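Inositol dehydrogenase (Lactobacillus casei, PDB 4MKX) probably oxidises scyllo-inositol with NAD as the cofactor, as a dehydrogenase of the Gfo/Idh/MocA family with a Rossmann nucleotide-binding domain. Local coordinates at residues G21-G26 and A47-V52; A43-A48 and L63-V68; T17-I22 and D80-F85; K30-N35 and S309-F314. All blocks are in the same frame, centred on the assembly; numbering follows the deposited sequence.

Contact 1: residues G21-G26 and A47-V52; sequences GIVGLG and AATSVV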
loop_
_atom_site.group_PDB
_atom_site.type_symbol
_atom_site.label_atom_id
_atom_site.label_comp_id
_atom_site.label_asym_id
_atom_site.label_seq_id
_atom_site.Cartn_x
_atom_site.Cartn_y
_atom_site.Cartn_z
ATOM N N GLY A 21 -12.691 -15.093 -39.116
ATOM C CA GLY A 21 -13.985 -14.443 -39.208
ATOM C C GLY A 21 -14.568 -14.297 -37.820
ATOM O O GLY A 21 -14.377 -15.168 -36.979
ATOM N N ILE A 22 -15.273 -13.198 -37.583
ATOM C CA ILE A 22 -15.839 -12.937 -36.275
ATOM C C ILE A 22 -17.354 -12.788 -36.371
ATOM O O ILE A 22 -17.880 -12.282 -37.363
ATOM C CB ILE A 22 -15.193 -11.686 -35.610
ATOM C CG1 ILE A 22 -15.617 -11.576 -34.142
ATOM C CG2 ILE A 22 -15.540 -10.401 -36.366
ATOM C CD1 ILE A 22 -14.754 -10.598 -33.331
ATOM N N VAL A 23 -18.057 -13.254 -35.346
ATOM C CA VAL A 23 -19.475 -12.974 -35.216
ATOM C C VAL A 23 -19.678 -12.351 -33.846
ATOM O O VAL A 23 -19.098 -12.813 -32.861
ATOM C CB VAL A 23 -20.345 -14.243 -35.378
ATOM C CG1 VAL A 23 -19.945 -15.340 -34.375
ATOM C CG2 VAL A 23 -21.821 -13.886 -35.242
ATOM N N GLY A 24 -20.478 -11.293 -33.787
ATOM C CA GLY A 24 -20.709 -10.572 -32.553
ATOM C C GLY A 24 -19.817 -9.349 -32.533
ATOM O O GLY A 24 -18.597 -9.467 -32.393
ATOM N N LEU A 25 -20.414 -8.175 -32.700
ATOM C CA LEU A 25 -19.640 -6.946 -32.715
ATOM C C LEU A 25 -20.183 -5.966 -31.687
ATOM O O LEU A 25 -20.246 -4.761 -31.926
ATOM C CB LEU A 25 -19.607 -6.344 -34.124
ATOM C CG LEU A 25 -18.746 -7.115 -35.128
ATOM C CD1 LEU A 25 -18.968 -6.611 -36.547
ATOM C CD2 LEU A 25 -17.276 -7.015 -34.763
ATOM N N GLY A 26 -20.578 -6.500 -30.535
ATOM C CA GLY A 26 -20.868 -5.677 -29.380
ATOM C C GLY A 26 -19.560 -5.225 -28.760
ATOM O O GLY A 26 -18.506 -5.307 -29.404
ATOM N N ALA A 47 -13.278 -11.614 -42.228
ATOM C CA ALA A 47 -14.727 -11.591 -42.370
ATOM C C ALA A 47 -15.408 -11.252 -41.052
ATOM O O ALA A 47 -14.855 -11.495 -39.975
ATOM C CB ALA A 47 -15.221 -12.931 -42.879
ATOM N N ALA A 48 -16.605 -10.678 -41.143
ATOM C CA ALA A 48 -17.421 -10.380 -39.970
ATOM C C ALA A 48 -18.873 -10.738 -40.265
ATOM O O ALA A 48 -19.338 -10.568 -41.399
ATOM C CB ALA A 48 -17.303 -8.914 -39.588
ATOM N N THR A 49 -19.575 -11.245 -39.252
ATOM C CA THR A 49 -21.010 -11.523 -39.354
ATOM C C THR A 49 -21.754 -10.703 -38.317
ATOM O O THR A 49 -21.375 -10.687 -37.147
ATOM C CB THR A 49 -21.324 -13.001 -39.083
ATOM O OG1 THR A 49 -20.760 -13.810 -40.118
ATOM C CG2 THR A 49 -22.838 -13.245 -39.029
ATOM N N SER A 50 -22.798 -10.004 -38.753
ATOM C CA SER A 50 -23.711 -9.319 -37.848
ATOM C C SER A 50 -25.005 -9.021 -38.589
ATOM O O SER A 50 -25.006 -8.864 -39.810
ATOM C CB SER A 50 -23.104 -8.021 -37.323
ATOM O OG SER A 50 -24.038 -7.327 -36.517
ATOM N N VAL A 51 -26.108 -8.955 -37.853
ATOM C CA VAL A 51 -27.390 -8.627 -38.465
ATOM C C VAL A 51 -27.784 -7.205 -38.056
ATOM O O VAL A 51 -28.901 -6.748 -38.294
ATOM C CB VAL A 51 -28.478 -9.684 -38.132
ATOM C CG1 VAL A 51 -28.854 -9.630 -36.661
ATOM C CG2 VAL A 51 -29.702 -9.519 -39.029
ATOM N N VAL A 52 -26.839 -6.502 -37.438
ATOM C CA VAL A 52 -26.953 -5.054 -37.319
ATOM C C VAL A 52 -26.028 -4.413 -38.358
ATOM O O VAL A 52 -24.806 -4.541 -38.274
ATOM C CB VAL A 52 -26.635 -4.536 -35.902
ATOM C CG1 VAL A 52 -26.812 -3.031 -35.848
ATOM C CG2 VAL A 52 -27.542 -5.196 -34.881
#
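Val23 lies side by side with Thr49, both side chains pointing the same way from neighbouring parallel strands, and its CG2 comes 4.0 Å from Thr49 CB. A chi1 of 56° puts CG1 of Val23 between the backbone N and the carbonyl carbon and leaves CG2 anti to N, where it also lies close to Thr49 O. Ile22 and Ala48 pair on the other face, where Ile22 CG2 sits 4.0 Å from Ala48 CB. Past the strand end Leu25 reaches back to Ala48, its CD1 4.2 Å from Ala48 CB, while Trp58 of helix 53-63 also touches this leucine. Two backbone bonds hold the register: Ile22 N gives to Ala47 O at 3.0 Å, and Thr49 N gives to Ile22 O at 2.7 Å. Ser50 OG accepts from Val52 N (3.1 Å), an ST turn leading into helix 53-63, and also bonds Glu55. The pairing joins the two strands of the first beta-alpha-beta unit of the Rossmann fold, and Gly24 and Gly26 belong to a GxGxxG pattern consistent with a dinucleotide-binding turn. Across the strands the side-chain chemistry is apolar, which implies that direction and register rest on the peptide groups while methyl groups pack side by side on each face.

Contact 2: residues A43-A48 and L63-V68; sequences AKLQAA and LGVEEV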
loop_
_atom_site.group_PDB
_atom_site.type_symbol
_atom_site.label_atom_id
_atom_site.label_comp_id
_atom_site.label_asym_id
_atom_site.label_seq_id
_atom_site.Cartn_x
_atom_site.Cartn_y
_atom_site.Cartn_z
ATOM N N ALA A 43 -2.070 -12.900 -38.132
ATOM C CA ALA A 43 -3.517 -12.985 -38.223
ATOM C C ALA A 43 -4.074 -11.845 -39.050
ATOM O O ALA A 43 -3.509 -10.750 -39.100
ATOM C CB ALA A 43 -4.138 -12.983 -36.840
ATOM N N LYS A 44 -5.193 -12.119 -39.707
ATOM C CA LYS A 44 -5.897 -11.119 -40.478
ATOM C C LYS A 44 -7.374 -11.241 -40.156
ATOM O O LYS A 44 -7.908 -12.349 -40.139
ATOM C CB LYS A 44 -5.671 -11.397 -41.962
ATOM C CG LYS A 44 -6.449 -10.511 -42.902
ATOM C CD LYS A 44 -6.105 -10.864 -44.342
ATOM C CE LYS A 44 -6.960 -10.088 -45.332
ATOM N NZ LYS A 44 -6.896 -8.623 -45.092
ATOM N N LEU A 45 -8.038 -10.120 -39.890
ATOM C CA LEU A 45 -9.490 -10.154 -39.745
ATOM C C LEU A 45 -10.095 -10.065 -41.139
ATOM O O LEU A 45 -10.110 -8.999 -41.756
ATOM C CB LEU A 45 -10.000 -9.020 -38.854
ATOM C CG LEU A 45 -11.468 -9.166 -38.437
ATOM C CD1 LEU A 45 -11.644 -10.370 -37.542
ATOM C CD2 LEU A 45 -11.962 -7.916 -37.749
ATOM N N GLN A 46 -10.583 -11.200 -41.622
ATOM C CA GLN A 46 -11.000 -11.350 -43.011
ATOM C C GLN A 46 -12.496 -11.127 -43.188
ATOM O O GLN A 46 -12.940 -10.523 -44.170
ATOM C CB GLN A 46 -10.630 -12.751 -43.492
ATOM C CG GLN A 46 -11.209 -13.110 -44.852
ATOM C CD GLN A 46 -10.494 -12.421 -45.999
ATOM O OE1 GLN A 46 -9.459 -11.783 -45.812
ATOM N NE2 GLN A 46 -11.045 -12.557 -47.199
ATOM N N ALA A 47 -13.278 -11.614 -42.228
ATOM C CA ALA A 47 -14.727 -11.591 -42.370
ATOM C C ALA A 47 -15.408 -11.252 -41.052
ATOM O O ALA A 47 -14.855 -11.495 -39.975
ATOM C CB ALA A 47 -15.221 -12.931 -42.879
ATOM N N ALA A 48 -16.605 -10.678 -41.143
ATOM C CA ALA A 48 -17.421 -10.380 -39.970
ATOM C C ALA A 48 -18.873 -10.738 -40.265
ATOM O O ALA A 48 -19.338 -10.568 -41.399
ATOM C CB ALA A 48 -17.303 -8.914 -39.588
ATOM N N LEU A 63 -11.901 -1.231 -39.818
ATOM C CA LEU A 63 -10.939 -2.331 -39.804
ATOM C C LEU A 63 -10.598 -2.897 -41.177
ATOM O O LEU A 63 -9.748 -3.786 -41.288
ATOM C CB LEU A 63 -11.431 -3.457 -38.893
ATOM C CG LEU A 63 -11.892 -3.079 -37.486
ATOM C CD1 LEU A 63 -12.202 -4.337 -36.692
ATOM C CD2 LEU A 63 -10.847 -2.255 -36.775
ATOM N N GLY A 64 -11.252 -2.391 -42.219
ATOM C CA GLY A 64 -11.012 -2.867 -43.573
ATOM C C GLY A 64 -11.279 -4.348 -43.775
ATOM O O GLY A 64 -10.570 -5.022 -44.530
ATOM N N VAL A 65 -12.288 -4.865 -43.080
ATOM C CA VAL A 65 -12.726 -6.239 -43.283
ATOM C C VAL A 65 -13.255 -6.378 -44.710
ATOM O O VAL A 65 -14.042 -5.549 -45.165
ATOM C CB VAL A 65 -13.819 -6.620 -42.269
ATOM C CG1 VAL A 65 -14.552 -7.873 -42.706
ATOM C CG2 VAL A 65 -13.207 -6.815 -40.894
ATOM N N GLU A 66 -12.822 -7.422 -45.405
ATOM C CA GLU A 66 -13.187 -7.617 -46.808
ATOM C C GLU A 66 -14.570 -8.233 -47.040
ATOM O O GLU A 66 -15.323 -7.769 -47.899
ATOM C CB GLU A 66 -12.113 -8.438 -47.516
ATOM C CG GLU A 66 -10.821 -7.663 -47.714
ATOM C CD GLU A 66 -9.684 -8.530 -48.205
ATOM O OE1 GLU A 66 -9.957 -9.570 -48.847
ATOM O OE2 GLU A 66 -8.515 -8.170 -47.943
ATOM N N GLU A 67 -14.905 -9.275 -46.284
ATOM C CA GLU A 67 -16.165 -9.990 -46.490
ATOM C C GLU A 67 -17.120 -9.794 -45.316
ATOM O O GLU A 67 -16.783 -10.130 -44.187
ATOM C CB GLU A 67 -15.892 -11.483 -46.666
ATOM C CG GLU A 67 -14.876 -11.825 -47.738
ATOM C CD GLU A 67 -14.614 -13.312 -47.829
ATOM O OE1 GLU A 67 -15.454 -14.029 -48.413
ATOM O OE2 GLU A 67 -13.568 -13.771 -47.322
ATOM N N VAL A 68 -18.303 -9.246 -45.571
ATOM C CA VAL A 68 -19.310 -9.134 -44.516
ATOM C C VAL A 68 -20.498 -10.062 -44.790
ATOM O O VAL A 68 -20.829 -10.341 -45.949
ATOM C CB VAL A 68 -19.785 -7.681 -44.308
ATOM C CG1 VAL A 68 -18.678 -6.839 -43.675
ATOM C CG2 VAL A 68 -20.232 -7.073 -45.620
HETATM O O HOH W 1 -8.463 -6.550 -41.649
#
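Gln46 and Glu67 make the shortest polar contact between the two segments: Gln46 NE2 gives a nearly straight bond of 2.8 Å to Glu67 OE2 (169° at the hydrogen). The carboxylate oxygen lies in the amide plane, is met on its anti side, and belongs to a group turned 74° from the amide. A bend at chi2 of Gln46 (75°) brings CD round, after CG has left anti to the backbone N. Beside it the Lys44 chain crosses Glu66 at about a right angle, and their salt bridge is long, Lys44 NZ to Glu66 OE2 at 3.3 Å. Leu45, between them in the strand, packs its CD2 on Val65 CG2 at 3.6 Å and on Leu63 CD1 at 3.7 Å. The backbone sets this shell in place, with Glu67 N bonded to Gln46 O (3.1 Å) and Ala48 N to Glu67 O (3.1 Å), a parallel pairing that closes the beta-alpha-beta unit of strand 43-49, helix 53-63 and strand 67-69 in the Rossmann sheet. A water joins Leu45 O to Leu63 O where the chains diverge. Outside the two segments, Asp80 N is a second donor to Glu67 OE2. With two N-H donors on one oxygen, the Glu67 carboxylate is probably stabilised in its charged form, whereas the weak Lys44 pair adds a looser electrostatic tie.

Contact 3: residues T17-I22 and D80-F85; sequences TIKIGI and DIDAVF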
loop_
_atom_site.group_PDB
_atom_site.type_symbol
_atom_site.label_atom_id
_atom_site.label_comp_id
_atom_site.label_asym_id
_atom_site.label_seq_id
_atom_site.Cartn_x
_atom_site.Cartn_y
_atom_site.Cartn_z
ATOM N N THR A 17 -0.407 -16.730 -42.549
ATOM C CA THR A 17 -1.340 -15.825 -41.903
ATOM C C THR A 17 -2.684 -16.517 -41.713
ATOM O O THR A 17 -3.276 -17.010 -42.672
ATOM C CB THR A 17 -1.547 -14.569 -42.758
ATOM O OG1 THR A 17 -0.287 -13.918 -42.966
ATOM C CG2 THR A 17 -2.497 -13.609 -42.073
ATOM N N ILE A 18 -3.162 -16.552 -40.474
ATOM C CA ILE A 18 -4.461 -17.149 -40.162
ATOM C C ILE A 18 -5.549 -16.126 -40.449
ATOM O O ILE A 18 -5.556 -15.052 -39.855
ATOM C CB ILE A 18 -4.544 -17.550 -38.678
ATOM C CG1 ILE A 18 -3.399 -18.494 -38.309
ATOM C CG2 ILE A 18 -5.900 -18.185 -38.360
ATOM C CD1 ILE A 18 -3.405 -19.791 -39.086
ATOM N N LYS A 19 -6.468 -16.443 -41.359
ATOM C CA LYS A 19 -7.565 -15.523 -41.651
ATOM C C LYS A 19 -8.736 -15.862 -40.738
ATOM O O LYS A 19 -9.136 -17.017 -40.648
ATOM C CB LYS A 19 -7.984 -15.628 -43.115
ATOM C CG LYS A 19 -6.925 -15.119 -44.072
ATOM C CD LYS A 19 -7.232 -15.524 -45.511
ATOM C CE LYS A 19 -6.103 -15.106 -46.440
ATOM N NZ LYS A 19 -5.858 -16.128 -47.498
ATOM N N ILE A 20 -9.275 -14.851 -40.068
ATOM C CA ILE A 20 -10.270 -15.083 -39.028
ATOM C C ILE A 20 -11.583 -14.410 -39.375
ATOM O O ILE A 20 -11.600 -13.290 -39.875
ATOM C CB ILE A 20 -9.751 -14.536 -37.676
ATOM C CG1 ILE A 20 -8.470 -15.286 -37.299
ATOM C CG2 ILE A 20 -10.813 -14.670 -36.579
ATOM C CD1 ILE A 20 -7.840 -14.821 -36.020
ATOM N N GLY A 21 -12.691 -15.093 -39.116
ATOM C CA GLY A 21 -13.985 -14.443 -39.208
ATOM C C GLY A 21 -14.568 -14.297 -37.820
ATOM O O GLY A 21 -14.377 -15.168 -36.979
ATOM N N ILE A 22 -15.273 -13.198 -37.583
ATOM C CA ILE A 22 -15.839 -12.937 -36.275
ATOM C C ILE A 22 -17.354 -12.788 -36.371
ATOM O O ILE A 22 -17.880 -12.282 -37.363
ATOM C CB ILE A 22 -15.193 -11.686 -35.610
ATOM C CG1 ILE A 22 -15.617 -11.576 -34.142
ATOM C CG2 ILE A 22 -15.540 -10.401 -36.366
ATOM C CD1 ILE A 22 -14.754 -10.598 -33.331
ATOM N N ASP A 80 -13.299 -16.624 -46.930
ATOM C CA ASP A 80 -11.947 -17.159 -47.005
ATOM C C ASP A 80 -11.298 -17.098 -45.627
ATOM O O ASP A 80 -10.416 -16.277 -45.386
ATOM C CB ASP A 80 -11.113 -16.363 -48.011
ATOM C CG ASP A 80 -9.725 -16.941 -48.207
ATOM O OD1 ASP A 80 -9.520 -18.142 -47.911
ATOM O OD2 ASP A 80 -8.839 -16.192 -48.675
ATOM N N ILE A 81 -11.736 -17.971 -44.724
ATOM C CA ILE A 81 -11.240 -17.950 -43.350
ATOM C C ILE A 81 -10.780 -19.331 -42.898
ATOM O O ILE A 81 -11.250 -20.348 -43.422
ATOM C CB ILE A 81 -12.311 -17.432 -42.381
ATOM C CG1 ILE A 81 -13.555 -18.328 -42.397
ATOM C CG2 ILE A 81 -12.684 -15.990 -42.707
ATOM C CD1 ILE A 81 -14.659 -17.834 -41.449
ATOM N N ASP A 82 -9.878 -19.363 -41.916
ATOM C CA ASP A 82 -9.346 -20.612 -41.379
ATOM C C ASP A 82 -9.924 -20.868 -39.990
ATOM O O ASP A 82 -9.925 -22.001 -39.507
ATOM C CB ASP A 82 -7.831 -20.513 -41.247
ATOM C CG ASP A 82 -7.161 -20.126 -42.549
ATOM O OD1 ASP A 82 -7.416 -20.810 -43.564
ATOM O OD2 ASP A 82 -6.404 -19.131 -42.561
ATOM N N ALA A 83 -10.398 -19.799 -39.363
ATOM C CA ALA A 83 -10.820 -19.840 -37.959
ATOM C C ALA A 83 -11.910 -18.826 -37.679
ATOM O O ALA A 83 -12.066 -17.849 -38.419
ATOM C CB ALA A 83 -9.619 -19.589 -37.051
ATOM N N VAL A 84 -12.654 -19.038 -36.588
ATOM C CA VAL A 84 -13.728 -18.127 -36.228
ATOM C C VAL A 84 -13.587 -17.688 -34.775
ATOM O O VAL A 84 -13.107 -18.452 -33.949
ATOM C CB VAL A 84 -15.119 -18.769 -36.412
ATOM C CG1 VAL A 84 -15.337 -19.178 -37.855
ATOM C CG2 VAL A 84 -15.278 -19.975 -35.505
ATOM N N PHE A 85 -14.004 -16.458 -34.491
ATOM C CA PHE A 85 -14.130 -15.977 -33.120
ATOM C C PHE A 85 -15.606 -15.801 -32.875
ATOM O O PHE A 85 -16.266 -15.015 -33.567
ATOM C CB PHE A 85 -13.452 -14.616 -32.957
ATOM C CG PHE A 85 -12.101 -14.680 -32.304
ATOM C CD1 PHE A 85 -11.059 -15.372 -32.911
ATOM C CD2 PHE A 85 -11.869 -14.035 -31.100
ATOM C CE1 PHE A 85 -9.808 -15.435 -32.320
ATOM C CE2 PHE A 85 -10.623 -14.101 -30.492
ATOM C CZ PHE A 85 -9.592 -14.797 -31.106
#
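Strands 18-23 and 83-86 are neighbours at the middle of the parallel Rossmann sheet, where the strand order passes from one half of the fold to the other. Their short segments run at 37° to each other, and Gly21 carries two of the bonds: its N gives to Ala83 O at 2.9 Å, and its O accepts from Phe85 N at 2.8 Å. Gly21 is packed tightly, since a CB there would stand only 2.9 Å from Ile81 CD1. Before the regular pairing, Asp82 brackets Lys19. Asp82 OD2 accepts from Lys19 N at 2.9 Å on its anti side, 28° out of the carboxylate plane, while Asp82 N gives to Lys19 O at 2.8 Å. The Lys19 side chain runs over the Asp80 backbone, CD being 3.3 Å from Asp80 O, and ends in a salt bridge of 3.2 Å from NZ to Asp80 OD2, met from above the carboxylate plane. A methionine in place of Lys19 would probably leave the Asp80 carboxylate without its charged mate and free to turn. On the face shared by Ile20 and Phe85, Ile20 CG2 approaches the ring obliquely, 3.7 Å from Phe85 CD1, and Ile22 CG1 meets Phe85 CB. Helix 27-38 covers this face through Ile36, and helix 304-319 lies beside it, its Phe314 meeting both Ala83 and the Phe85 ring. Strand 43-49 flanks strand 18-23 on one side, and strand 106-109 borders strand 83-86 on the other.

Contact 4: residues K30-N35 and S309-F314; sequences KIHATN and SEEQAF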
loop_
_atom_site.group_PDB
_atom_site.type_symbol
_atom_site.label_atom_id
_atom_site.label_comp_id
_atom_site.label_asym_id
_atom_site.label_seq_id
_atom_site.Cartn_x
_atom_site.Cartn_y
_atom_site.Cartn_z
ATOM N N LYS A 30 -15.929 -6.026 -30.502
ATOM C CA LYS A 30 -15.131 -4.958 -31.100
ATOM C C LYS A 30 -13.706 -4.959 -30.568
ATOM O O LYS A 30 -12.767 -4.664 -31.309
ATOM C CB LYS A 30 -15.800 -3.593 -30.887
ATOM C CG LYS A 30 -16.958 -3.355 -31.854
ATOM C CD LYS A 30 -17.682 -2.047 -31.598
ATOM C CE LYS A 30 -18.759 -1.842 -32.665
ATOM N NZ LYS A 30 -19.401 -0.502 -32.602
ATOM N N ILE A 31 -13.541 -5.294 -29.292
ATOM C CA ILE A 31 -12.202 -5.426 -28.730
ATOM C C ILE A 31 -11.409 -6.524 -29.435
ATOM O O ILE A 31 -10.294 -6.292 -29.895
ATOM C CB ILE A 31 -12.253 -5.669 -27.207
ATOM C CG1 ILE A 31 -12.849 -4.440 -26.508
ATOM C CG2 ILE A 31 -10.862 -5.985 -26.660
ATOM C CD1 ILE A 31 -13.180 -4.658 -25.049
ATOM N N HIS A 32 -11.988 -7.719 -29.542
ATOM C CA HIS A 32 -11.323 -8.820 -30.218
ATOM C C HIS A 32 -11.038 -8.473 -31.673
ATOM O O HIS A 32 -9.964 -8.764 -32.192
ATOM C CB HIS A 32 -12.189 -10.087 -30.176
ATOM C CG HIS A 32 -12.191 -10.789 -28.850
ATOM N ND1 HIS A 32 -11.032 -11.109 -28.169
ATOM C CD2 HIS A 32 -13.207 -11.275 -28.101
ATOM C CE1 HIS A 32 -11.340 -11.736 -27.049
ATOM N NE2 HIS A 32 -12.656 -11.858 -26.985
ATOM N N ALA A 33 -12.024 -7.881 -32.338
ATOM C CA ALA A 33 -11.887 -7.566 -33.761
ATOM C C ALA A 33 -10.758 -6.572 -33.992
ATOM O O ALA A 33 -9.935 -6.758 -34.887
ATOM C CB ALA A 33 -13.191 -7.016 -34.308
ATOM N N THR A 34 -10.730 -5.520 -33.182
ATOM C CA THR A 34 -9.693 -4.492 -33.304
ATOM C C THR A 34 -8.321 -5.092 -33.038
ATOM O O THR A 34 -7.363 -4.823 -33.762
ATOM C CB THR A 34 -9.948 -3.339 -32.332
ATOM O OG1 THR A 34 -11.240 -2.785 -32.597
ATOM C CG2 THR A 34 -8.894 -2.245 -32.478
ATOM N N ASN A 35 -8.222 -5.912 -31.998
ATOM C CA ASN A 35 -6.952 -6.534 -31.665
ATOM C C ASN A 35 -6.445 -7.438 -32.779
ATOM O O ASN A 35 -5.280 -7.371 -33.164
ATOM C CB ASN A 35 -7.064 -7.320 -30.362
ATOM C CG ASN A 35 -7.115 -6.438 -29.140
ATOM O OD1 ASN A 35 -6.822 -5.237 -29.196
ATOM N ND2 ASN A 35 -7.479 -7.031 -28.017
ATOM N N SER A 309 -3.180 -11.513 -25.084
ATOM C CA SER A 309 -2.451 -12.756 -24.900
ATOM C C SER A 309 -3.268 -13.989 -25.291
ATOM O O SER A 309 -2.733 -14.890 -25.921
ATOM C CB SER A 309 -1.936 -12.892 -23.464
ATOM O OG SER A 309 -0.898 -11.945 -23.232
ATOM N N GLU A 310 -4.547 -14.047 -24.919
ATOM C CA GLU A 310 -5.347 -15.213 -25.296
ATOM C C GLU A 310 -5.598 -15.271 -26.804
ATOM O O GLU A 310 -5.678 -16.353 -27.363
ATOM C CB GLU A 310 -6.680 -15.303 -24.531
ATOM C CG GLU A 310 -7.775 -14.376 -25.037
ATOM C CD GLU A 310 -9.076 -14.494 -24.263
ATOM O OE1 GLU A 310 -9.273 -15.496 -23.530
ATOM O OE2 GLU A 310 -9.911 -13.567 -24.380
ATOM N N GLU A 311 -5.740 -14.115 -27.449
ATOM C CA GLU A 311 -5.931 -14.081 -28.895
ATOM C C GLU A 311 -4.667 -14.590 -29.578
ATOM O O GLU A 311 -4.736 -15.394 -30.505
ATOM C CB GLU A 311 -6.244 -12.654 -29.363
ATOM C CG GLU A 311 -7.599 -12.131 -28.897
ATOM C CD GLU A 311 -7.620 -10.628 -28.786
ATOM O OE1 GLU A 311 -6.569 -10.014 -29.048
ATOM O OE2 GLU A 311 -8.659 -10.050 -28.406
ATOM N N GLN A 312 -3.509 -14.127 -29.119
ATOM C CA GLN A 312 -2.254 -14.557 -29.730
ATOM C C GLN A 312 -2.021 -16.040 -29.490
ATOM O O GLN A 312 -1.523 -16.750 -30.373
ATOM C CB GLN A 312 -1.072 -13.740 -29.197
ATOM C CG GLN A 312 0.216 -13.931 -30.005
ATOM C CD GLN A 312 0.106 -13.385 -31.426
ATOM O OE1 GLN A 312 0.069 -12.171 -31.632
ATOM N NE2 GLN A 312 0.056 -14.283 -32.413
ATOM N N ALA A 313 -2.393 -16.518 -28.307
ATOM C CA ALA A 313 -2.229 -17.930 -27.999
ATOM C C ALA A 313 -3.079 -18.804 -28.925
ATOM O O ALA A 313 -2.655 -19.886 -29.326
ATOM C CB ALA A 313 -2.573 -18.203 -26.536
ATOM N N PHE A 314 -4.278 -18.337 -29.260
ATOM C CA PHE A 314 -5.150 -19.091 -30.156
ATOM C C PHE A 314 -4.526 -19.194 -31.544
ATOM O O PHE A 314 -4.445 -20.284 -32.122
ATOM C CB PHE A 314 -6.535 -18.450 -30.209
ATOM C CG PHE A 314 -7.455 -19.072 -31.222
ATOM C CD1 PHE A 314 -7.995 -20.339 -31.016
ATOM C CD2 PHE A 314 -7.798 -18.372 -32.363
ATOM C CE1 PHE A 314 -8.852 -20.908 -31.957
ATOM C CE2 PHE A 314 -8.652 -18.931 -33.307
ATOM C CZ PHE A 314 -9.188 -20.197 -33.094
#
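Glu311 reaches from helix 304-319 to helix 27-38, the first helix of the Rossmann domain; the axes of segments 30-35 and 309-314 come within 10.9 Å at an angle of 58°. Its CB points toward the other helix, and with chi1 at -68° CG stands anti to the carbonyl carbon, 3.7 Å from His32 ND1. The chain then runs on extended to CD, which lies at the edge of the imidazole, in its plane. At the tip the oxygens divide the work. OE1 comes close to Asn35 CB (3.0 Å) and takes only a weak bond from Asn35 ND2. OE2 accepts twice: from His32 ND1 at 2.6 Å on its anti lone pair, and from Asn35 ND2 at 3.3 Å on its syn lone pair. Ring and carboxylate planes are 68° apart, and OE2 is slightly tilted from the ring plane. This His-carboxylate hydrogen bond, with Glu110 bonded to NE2 on the far side of the ring, fixes the rotation of the imidazole, while Phe85 and Phe108 meet it edge-to-face. An alanine in place of Glu311 would probably leave His32 ND1 and Asn35 ND2 without their shared acceptor and the ring less firmly held, with the Glu110 bond remaining. Since only modest surface is buried here, the polar tip carries much of the link between the helices. Glu310 brings a further carboxylate to the ring edge, its OE2 lying 3.5 Å from His32 CE1.

Overall arrangement
From the N terminus, strand 18-23 enters the sheet and starts both contact 1 and contact 3. Contact 1 closes the first short loop, over helix 27-38 to strand 43-49; contact 2 begins where that one ends and closes the next, over helix 53-63 to strand 67-69. Contact 3 spans both, returning to strand 18-23 from 83-86 and enclosing contact 2 entirely. These three lie in one parallel sheet, their centres 8 to 12 Å apart. Contact 4 starts on helix 27-38, crosses contacts 1 and 3, encloses contact 2, and closes 273 intervening residues by bringing helix 304-319 back to the Rossmann domain; Leu63 of contact 2 packs on its Ala33.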